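Local atomic coordinates of putative ABC-transporter ATP-binding protein (Alicyclobacillus acidocaldarius, PDB entry 1Z47), a protein that probably binds and hydrolyses ATP as the nucleotide-binding subunit of an ABC transporter thought to import sulfate. Residues 69-72 with 77-80. Sequence-based numbering, arbitrary orientation.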
loop_
_atom_site.group_PDB
_atom_site.type_symbol
_atom_site.label_atom_id
_atom_site.label_comp_id
_atom_site.label_asym_id
_atom_site.label_seq_id
_atom_site.Cartn_x
_atom_site.Cartn_y
_atom_site.Cartn_z
ATOM N N LYS B 69 26.928 -5.984 -21.867
ATOM C CA LYS B 69 27.555 -7.306 -21.843
ATOM C C LYS B 69 26.466 -8.296 -21.452
ATOM O O LYS B 69 25.481 -7.927 -20.808
ATOM C CB LYS B 69 28.686 -7.367 -20.806
ATOM C CG LYS B 69 29.891 -6.507 -21.137
ATOM C CD LYS B 69 30.830 -6.370 -19.946
ATOM C CE LYS B 69 31.848 -5.259 -20.181
ATOM N NZ LYS B 69 32.660 -4.955 -18.964
ATOM N N GLY B 70 26.639 -9.554 -21.831
ATOM C CA GLY B 70 25.641 -10.553 -21.506
ATOM C C GLY B 70 24.560 -10.586 -22.560
ATOM O O GLY B 70 24.522 -9.737 -23.445
ATOM N N ASP B 71 23.673 -11.566 -22.480
ATOM C CA ASP B 71 22.612 -11.671 -23.471
ATOM C C ASP B 71 21.252 -11.983 -22.864
ATOM O O ASP B 71 21.157 -12.489 -21.746
ATOM C CB ASP B 71 22.957 -12.746 -24.514
ATOM C CG ASP B 71 24.169 -12.379 -25.366
ATOM O OD1 ASP B 71 25.300 -12.769 -25.005
ATOM O OD2 ASP B 71 23.985 -11.686 -26.396
ATOM N N VAL B 72 20.201 -11.682 -23.623
ATOM C CA VAL B 72 18.833 -11.938 -23.191
ATOM C C VAL B 72 18.161 -12.924 -24.136
ATOM O O VAL B 72 18.154 -12.736 -25.350
ATOM C CB VAL B 72 17.995 -10.638 -23.142
ATOM C CG1 VAL B 72 18.170 -9.850 -24.431
ATOM C CG2 VAL B 72 16.520 -10.986 -22.916
ATOM N N LYS B 77 15.331 -18.288 -27.687
ATOM C CA LYS B 77 15.753 -17.479 -28.819
ATOM C C LYS B 77 16.556 -16.242 -28.406
ATOM O O LYS B 77 16.022 -15.318 -27.789
ATOM C CB LYS B 77 14.511 -17.063 -29.609
ATOM C CG LYS B 77 14.751 -16.126 -30.778
ATOM C CD LYS B 77 13.419 -15.774 -31.454
ATOM C CE LYS B 77 13.603 -14.798 -32.613
ATOM N NZ LYS B 77 12.309 -14.475 -33.285
ATOM N N ARG B 78 17.841 -16.233 -28.751
ATOM C CA ARG B 78 18.712 -15.108 -28.439
ATOM C C ARG B 78 18.171 -13.860 -29.137
ATOM O O ARG B 78 18.208 -13.763 -30.361
ATOM C CB ARG B 78 20.134 -15.401 -28.915
ATOM C CG ARG B 78 21.073 -14.221 -28.780
ATOM C CD ARG B 78 22.490 -14.566 -29.223
ATOM N NE ARG B 78 23.327 -13.372 -29.265
ATOM C CZ ARG B 78 23.120 -12.348 -30.087
ATOM N NH1 ARG B 78 22.108 -12.377 -30.942
ATOM N NH2 ARG B 78 23.911 -11.283 -30.038
ATOM N N VAL B 79 17.676 -12.900 -28.359
ATOM C CA VAL B 79 17.099 -11.689 -28.935
ATOM C C VAL B 79 17.812 -10.411 -28.518
ATOM O O VAL B 79 17.339 -9.313 -28.796
ATOM C CB VAL B 79 15.600 -11.566 -28.544
ATOM C CG1 VAL B 79 14.846 -12.817 -28.974
ATOM C CG2 VAL B 79 15.462 -11.378 -27.033
ATOM N N THR B 80 18.957 -10.560 -27.861
ATOM C CA THR B 80 19.732 -9.423 -27.382
ATOM C C THR B 80 19.763 -8.203 -28.284
ATOM O O THR B 80 19.622 -7.076 -27.814
ATOM C CB THR B 80 21.192 -9.803 -27.127
ATOM O OG1 THR B 80 21.251 -10.919 -26.235
ATOM C CG2 THR B 80 21.935 -8.621 -26.523
#
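Thr80 OG1 gives its proton to Asp71 OD2 at 2.8 Å and receives one from the backbone, Val72 N lying 2.9 Å from Thr80 OG1 with an N-H...O angle of 158°. A threonine hydroxyl suits this place because it can donate and accept at once. It accepts the Val72 N-H much as a strand carbonyl would, past the short strand at about 77-78. With OG1 anti to its own carbonyl carbon (chi1 -55°), the hydroxyl faces strand 69-74, between Asp71 OD2 and Val72 N. Asp71 uses the anti lone pair of OD2 for this bond. The same oxygen forms a long salt bridge to Arg78, 3.4 Å from OD2 to Arg78 NE, the carboxylate and guanidinium planes being inclined by 50°. The extended Arg78 chain brings its guanidinium alongside Thr80, whose CB lies over one face, offset toward the rim. Beside these side-chain bonds, Val79 N donates to Val72 O at 3.1 Å, a backbone bond joining the two arms of the hairpin formed by strands 69-74 and 77-78. On the apolar side of the contact, Val72 CG1 presses on Thr80 CA at 3.4 Å, closer than usual for two carbons, and meets Val79 CG2 at an ordinary 4.1 Å; Arg87 lies against both valines. Gly70, at the corner of the chain, has backbone angles at which a side chain would collide with the carbonyl O of Lys69, so glycine fits. The hairpin belongs to the antiparallel sheet of the ABC ATPase domain, paired through Asp71 with Val18 on strand 15-22. One hydroxyl thus links a main-chain N-H to a carboxylate, which probably polarises it into a better acceptor, an effect Arg78 would partly offset.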